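Local coordinates for capsule biosynthesis protein CapD proenzyme (Bacillus anthracis, PDB 3G9K), which cleaves the poly-gamma-D-glutamate capsule of the bacterium and transfers the fragments onto the side-chain amino group of meso-diaminopimelic acid in peptidoglycan, at residues A[131-142]-A[166-176]. Sequence-based numbering, arbitrary orientation.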
ATOM      1  N   ALA A 131      17.200  -4.951  11.995  1.00 20.61           N
ATOM      2  CA  ALA A 131      18.335  -4.907  11.049  1.00 20.74           C
ATOM      3  C   ALA A 131      19.600  -5.503  11.704  1.00 21.85           C
ATOM      4  O   ALA A 131      20.243  -6.357  11.141  1.00 21.28           O
ATOM      5  CB  ALA A 131      18.606  -3.481  10.584  1.00 20.20           C
ATOM      6  N   GLU A 132      19.895  -5.064  12.920  1.00 23.29           N
ATOM      7  CA  GLU A 132      21.163  -5.362  13.564  1.00 24.48           C
ATOM      8  C   GLU A 132      21.155  -6.732  14.208  1.00 25.27           C
ATOM      9  O   GLU A 132      22.123  -7.482  14.064  1.00 24.46           O
ATOM     10  CB  GLU A 132      21.480  -4.352  14.657  1.00 25.26           C
ATOM     11  CG  GLU A 132      22.880  -4.494  15.203  1.00 28.99           C
ATOM     12  CD  GLU A 132      23.812  -3.409  14.700  1.00 37.10           C
ATOM     13  OE1 GLU A 132      23.587  -2.236  15.096  1.00 42.04           O
ATOM     14  OE2 GLU A 132      24.771  -3.726  13.929  1.00 38.96           O
ATOM     15  N   LYS A 133      20.068  -7.029  14.934  1.00 25.61           N
ATOM     16  CA  LYS A 133      19.935  -8.296  15.645  1.00 27.09           C
ATOM     17  C   LYS A 133      19.326  -9.396  14.787  1.00 26.92           C
ATOM     18  O   LYS A 133      19.569 -10.567  15.038  1.00 27.66           O
ATOM     19  CB  LYS A 133      19.114  -8.115  16.923  1.00 28.06           C
ATOM     20  CG  LYS A 133      19.589  -6.999  17.845  1.00 30.85           C
ATOM     21  CD  LYS A 133      20.936  -7.255  18.428  1.00 34.88           C
ATOM     22  CE  LYS A 133      21.307  -6.200  19.476  1.00 35.27           C
ATOM     23  NZ  LYS A 133      20.468  -6.293  20.734  1.00 39.99           N
ATOM     24  N   GLY A 134      18.490  -9.030  13.813  1.00 26.32           N
ATOM     25  CA  GLY A 134      17.925 -10.004  12.897  1.00 25.55           C
ATOM     26  C   GLY A 134      16.456 -10.262  13.159  1.00 24.40           C
ATOM     27  O   GLY A 134      15.893  -9.776  14.133  1.00 23.05           O
ATOM     28  N   PHE A 135      15.837 -11.006  12.244  1.00 24.45           N
ATOM     29  CA  PHE A 135      14.460 -11.479  12.402  1.00 25.03           C
ATOM     30  C   PHE A 135      14.312 -12.799  11.655  1.00 25.30           C
ATOM     31  O   PHE A 135      15.096 -13.105  10.774  1.00 24.52           O
ATOM     32  CB  PHE A 135      13.465 -10.456  11.845  1.00 23.99           C
ATOM     33  CG  PHE A 135      13.468 -10.380  10.367  1.00 23.45           C
ATOM     34  CD1 PHE A 135      12.489 -11.034   9.613  1.00 25.22           C
ATOM     35  CD2 PHE A 135      14.444  -9.662   9.708  1.00 23.07           C
ATOM     36  CE1 PHE A 135      12.494 -10.980   8.238  1.00 22.28           C
ATOM     37  CE2 PHE A 135      14.454  -9.603   8.335  1.00 21.92           C
ATOM     38  CZ  PHE A 135      13.492 -10.289   7.597  1.00 21.45           C
ATOM     39  N   LYS A 136      13.319 -13.595  12.034  1.00 26.87           N
ATOM     40  CA  LYS A 136      13.129 -14.910  11.426  1.00 28.30           C
ATOM     41  C   LYS A 136      12.444 -14.755  10.092  1.00 28.94           C
ATOM     42  O   LYS A 136      11.350 -14.180  10.019  1.00 27.82           O
ATOM     43  CB  LYS A 136      12.287 -15.819  12.331  1.00 29.19           C
ATOM     44  CG  LYS A 136      13.153 -16.668  13.292  1.00 31.29           C
ATOM     45  CD  LYS A 136      12.313 -17.790  13.979  1.00 32.73           C
ATOM     46  CE  LYS A 136      11.862 -18.900  12.985  1.00 36.72           C
ATOM     47  NZ  LYS A 136      10.773 -19.815  13.476  1.00 38.02           N
ATOM     48  N   VAL A 137      13.067 -15.254   9.034  1.00 29.28           N
ATOM     49  CA  VAL A 137      12.454 -15.114   7.720  1.00 30.73           C
ATOM     50  C   VAL A 137      11.255 -16.060   7.645  1.00 31.18           C
ATOM     51  O   VAL A 137      11.224 -17.090   8.325  1.00 31.22           O
ATOM     52  CB  VAL A 137      13.468 -15.246   6.519  1.00 30.86           C
ATOM     53  CG1 VAL A 137      14.888 -14.835   6.921  1.00 29.68           C
ATOM     54  CG2 VAL A 137      13.471 -16.599   5.916  1.00 30.15           C
ATOM     55  N   ASP A 138      10.245 -15.654   6.886  1.00 32.52           N
ATOM     56  CA  ASP A 138       9.045 -16.459   6.676  1.00 33.27           C
ATOM     57  C   ASP A 138       9.019 -17.073   5.288  1.00 34.23           C
ATOM     58  O   ASP A 138       9.881 -16.799   4.443  1.00 33.78           O
ATOM     59  CB  ASP A 138       7.768 -15.629   6.916  1.00 33.95           C
ATOM     60  CG  ASP A 138       7.655 -14.409   6.019  1.00 36.05           C
ATOM     61  OD1 ASP A 138       8.521 -14.156   5.171  1.00 41.34           O
ATOM     62  OD2 ASP A 138       6.682 -13.662   6.184  1.00 41.00           O
ATOM     63  N   ASP A 139       8.003 -17.898   5.053  1.00 34.49           N
ATOM     64  CA  ASP A 139       7.824 -18.564   3.769  1.00 34.75           C
ATOM     65  C   ASP A 139       7.666 -17.601   2.599  1.00 33.91           C
ATOM     66  O   ASP A 139       8.094 -17.906   1.492  1.00 34.23           O
ATOM     67  CB  ASP A 139       6.627 -19.520   3.842  1.00 35.58           C
ATOM     68  CG  ASP A 139       6.862 -20.665   4.829  1.00 38.93           C
ATOM     69  OD1 ASP A 139       7.709 -21.550   4.542  1.00 40.69           O
ATOM     70  OD2 ASP A 139       6.209 -20.667   5.905  1.00 44.35           O
ATOM     71  N   SER A 140       7.059 -16.446   2.833  1.00 32.41           N
ATOM     72  CA  SER A 140       6.814 -15.506   1.748  1.00 31.90           C
ATOM     73  C   SER A 140       8.086 -14.762   1.267  1.00 30.13           C
ATOM     74  O   SER A 140       8.240 -14.469   0.080  1.00 29.04           O
ATOM     75  CB  SER A 140       5.788 -14.491   2.192  1.00 32.20           C
ATOM     76  OG  SER A 140       6.221 -13.916   3.423  1.00 36.79           O
ATOM     77  N   LEU A 141       8.965 -14.416   2.186  1.00 28.41           N
ATOM     78  CA  LEU A 141      10.232 -13.793   1.796  1.00 28.14           C
ATOM     79  C   LEU A 141      11.113 -14.819   1.054  1.00 27.57           C
ATOM     80  O   LEU A 141      11.709 -14.490   0.030  1.00 26.40           O
ATOM     81  CB  LEU A 141      10.969 -13.212   2.999  1.00 27.48           C
ATOM     82  CG  LEU A 141      12.346 -12.593   2.698  1.00 27.58           C
ATOM     83  CD1 LEU A 141      12.259 -11.521   1.633  1.00 26.45           C
ATOM     84  CD2 LEU A 141      13.007 -12.047   3.952  1.00 26.70           C
ATOM     85  N   THR A 142      11.187 -16.058   1.543  1.00 27.94           N
ATOM     86  CA  THR A 142      11.881 -17.119   0.788  1.00 28.36           C
ATOM     87  C   THR A 142      11.366 -17.231  -0.642  1.00 28.47           C
ATOM     88  O   THR A 142      12.130 -17.138  -1.592  1.00 28.88           O
ATOM     89  CB  THR A 142      11.802 -18.495   1.488  1.00 28.45           C
ATOM     90  OG1 THR A 142      12.220 -18.352   2.851  1.00 30.75           O
ATOM     91  CG2 THR A 142      12.711 -19.508   0.796  1.00 28.67           C
ATOM     92  N   PRO A 166      17.941 -19.143  -1.877  1.00 32.66           N
ATOM     93  CA  PRO A 166      17.149 -18.234  -1.022  1.00 32.75           C
ATOM     94  C   PRO A 166      17.190 -18.623   0.439  1.00 32.53           C
ATOM     95  O   PRO A 166      16.992 -19.796   0.741  1.00 31.91           O
ATOM     96  CB  PRO A 166      15.719 -18.410  -1.523  1.00 32.46           C
ATOM     97  CG  PRO A 166      15.833 -18.988  -2.890  1.00 33.24           C
ATOM     98  CD  PRO A 166      17.167 -19.673  -3.008  1.00 32.61           C
ATOM     99  N   ILE A 167      17.404 -17.650   1.336  1.00 32.15           N
ATOM    100  CA  ILE A 167      17.438 -17.914   2.778  1.00 32.37           C
ATOM    101  C   ILE A 167      16.132 -18.602   3.163  1.00 32.83           C
ATOM    102  O   ILE A 167      15.056 -18.234   2.679  1.00 32.00           O
ATOM    103  CB  ILE A 167      17.721 -16.622   3.628  1.00 31.79           C
ATOM    104  CG1 ILE A 167      17.895 -16.974   5.108  1.00 30.69           C
ATOM    105  CG2 ILE A 167      16.624 -15.582   3.429  1.00 29.18           C
ATOM    106  CD1 ILE A 167      18.441 -15.838   5.994  1.00 31.50           C
ATOM    107  N   GLU A 168      16.244 -19.639   3.986  1.00 34.68           N
ATOM    108  CA  GLU A 168      15.121 -20.560   4.246  1.00 35.47           C
ATOM    109  C   GLU A 168      14.232 -20.038   5.357  1.00 35.66           C
ATOM    110  O   GLU A 168      14.695 -19.381   6.282  1.00 36.13           O
ATOM    111  CB  GLU A 168      15.635 -21.976   4.605  1.00 35.71           C
ATOM    112  CG  GLU A 168      16.509 -22.576   3.529  1.00 36.97           C
ATOM    113  CD  GLU A 168      16.895 -24.015   3.786  1.00 38.51           C
ATOM    114  OE1 GLU A 168      17.568 -24.309   4.812  1.00 41.84           O
ATOM    115  OE2 GLU A 168      16.542 -24.856   2.926  1.00 42.90           O
ATOM    116  N   THR A 169      12.943 -20.323   5.237  1.00 36.50           N
ATOM    117  CA  THR A 169      11.984 -20.044   6.286  1.00 36.84           C
ATOM    118  C   THR A 169      12.543 -20.508   7.602  1.00 36.04           C
ATOM    119  O   THR A 169      13.183 -21.562   7.689  1.00 36.69           O
ATOM    120  CB  THR A 169      10.670 -20.763   6.021  1.00 37.20           C
ATOM    121  OG1 THR A 169      10.114 -20.249   4.806  1.00 40.12           O
ATOM    122  CG2 THR A 169       9.687 -20.556   7.173  1.00 38.77           C
ATOM    123  N   GLY A 170      12.357 -19.684   8.620  1.00 35.20           N
ATOM    124  CA  GLY A 170      12.824 -20.009   9.947  1.00 34.30           C
ATOM    125  C   GLY A 170      14.195 -19.481  10.268  1.00 33.85           C
ATOM    126  O   GLY A 170      14.535 -19.347  11.440  1.00 34.56           O
ATOM    127  N   GLU A 171      14.980 -19.156   9.244  1.00 32.96           N
ATOM    128  CA  GLU A 171      16.366 -18.715   9.439  1.00 32.34           C
ATOM    129  C   GLU A 171      16.374 -17.260   9.884  1.00 30.94           C
ATOM    130  O   GLU A 171      15.455 -16.521   9.555  1.00 30.47           O
ATOM    131  CB  GLU A 171      17.173 -18.873   8.140  1.00 32.85           C
ATOM    132  CG  GLU A 171      17.398 -20.322   7.722  1.00 36.57           C
ATOM    133  CD  GLU A 171      18.432 -21.014   8.589  1.00 40.28           C
ATOM    134  OE1 GLU A 171      19.621 -20.639   8.499  1.00 42.64           O
ATOM    135  OE2 GLU A 171      18.063 -21.933   9.353  1.00 44.17           O
ATOM    136  N   THR A 172      17.397 -16.861  10.631  1.00 28.98           N
ATOM    137  CA  THR A 172      17.543 -15.471  11.058  1.00 28.42           C
ATOM    138  C   THR A 172      18.305 -14.671   9.998  1.00 27.63           C
ATOM    139  O   THR A 172      19.432 -15.019   9.632  1.00 27.70           O
ATOM    140  CB  THR A 172      18.267 -15.361  12.396  1.00 28.30           C
ATOM    141  OG1 THR A 172      17.485 -16.004  13.403  1.00 29.37           O
ATOM    142  CG2 THR A 172      18.497 -13.897  12.791  1.00 28.25           C
ATOM    143  N   LEU A 173      17.656 -13.642   9.465  1.00 25.35           N
ATOM    144  CA  LEU A 173      18.328 -12.724   8.544  1.00 24.46           C
ATOM    145  C   LEU A 173      18.772 -11.481   9.279  1.00 23.03           C
ATOM    146  O   LEU A 173      17.927 -10.757   9.828  1.00 23.06           O
ATOM    147  CB  LEU A 173      17.362 -12.337   7.429  1.00 23.50           C
ATOM    148  CG  LEU A 173      17.830 -11.263   6.448  1.00 23.79           C
ATOM    149  CD1 LEU A 173      19.130 -11.678   5.729  1.00 20.32           C
ATOM    150  CD2 LEU A 173      16.685 -10.974   5.498  1.00 23.36           C
ATOM    151  N   ILE A 174      20.089 -11.246   9.254  1.00 21.92           N
ATOM    152  CA  ILE A 174      20.770 -10.109   9.858  1.00 21.60           C
ATOM    153  C   ILE A 174      21.219  -9.176   8.714  1.00 20.40           C
ATOM    154  O   ILE A 174      21.723  -9.648   7.692  1.00 20.53           O
ATOM    155  CB  ILE A 174      22.031 -10.502  10.678  1.00 21.44           C
ATOM    156  CG1 ILE A 174      21.625 -11.304  11.949  1.00 22.25           C
ATOM    157  CG2 ILE A 174      22.788  -9.248  11.054  1.00 20.78           C
ATOM    158  CD1 ILE A 174      22.823 -12.091  12.721  1.00 22.11           C
ATOM    159  N   GLN A 175      20.941  -7.879   8.876  1.00 20.86           N
ATOM    160  CA  GLN A 175      21.195  -6.841   7.840  1.00 20.52           C
ATOM    161  C   GLN A 175      22.061  -5.687   8.381  1.00 20.19           C
ATOM    162  O   GLN A 175      21.583  -4.560   8.623  1.00 18.45           O
ATOM    163  CB  GLN A 175      19.857  -6.305   7.252  1.00 20.23           C
ATOM    164  CG  GLN A 175      19.063  -7.327   6.438  1.00 19.72           C
ATOM    165  CD  GLN A 175      17.746  -6.811   5.932  1.00 20.30           C
ATOM    166  OE1 GLN A 175      17.632  -6.348   4.797  1.00 19.61           O
ATOM    167  NE2 GLN A 175      16.733  -6.903   6.775  1.00 15.44           N
ATOM    168  N   THR A 176      23.350  -5.989   8.544  1.00 20.27           N
ATOM    169  CA  THR A 176      24.332  -5.082   9.092  1.00 21.32           C
ATOM    170  C   THR A 176      24.533  -3.771   8.341  1.00 21.28           C
ATOM    171  O   THR A 176      24.549  -2.720   8.966  1.00 21.39           O
ATOM    172  CB  THR A 176      25.660  -5.791   9.234  1.00 22.26           C
ATOM    173  OG1 THR A 176      25.454  -6.895  10.126  1.00 23.40           O
ATOM    174  CG2 THR A 176      26.722  -4.849   9.788  1.00 23.72           C
TER
HETATM  175  O   HOH W   1      25.664  -2.225  11.408  1.00 36.21           O
HETATM  176  O   HOH W   2      24.652  -6.435  12.610  1.00 40.63           O
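Phe135 and Leu173 face each other as a hydrogen-bonded pair in a two-stranded antiparallel ribbon, 135-136 with 172-173, in the large-chain part of this member of the gamma-glutamyltransferase family. It illustrates how a short ribbon can tie together helices 120-133, 139-152 and 176-188. Both side chains extend side by side from the ribbon's buried face, with Leu173 CD2 lying 3.9 Å from Phe135 CE2. Gln175 NE2 comes to the ring edge near its plane, while its hydrogen bond goes to Val57 O. Val137 is the main bump: CG1 rests against both Leu173 CB, at 3.6 Å, and Ile167 CD1, and CG2 presses on Glu168 O. Its main chain grips the type II turn 168-171 twice, receiving Gly170 N on its O and giving its N to Glu171 O in a nearly straight bond (172°). On the solvent side, bare Gly134 leaves a hollow for Thr172 CG2, 3.9 Å from its CA, and for Ile174 CG1. Lys136 bends at chi3 (69°), which brings CE against Gly170 O. Within the turn, Thr169 OG1 donates to Asp139 OD1 at 2.7 Å, from well above the carboxylate plane.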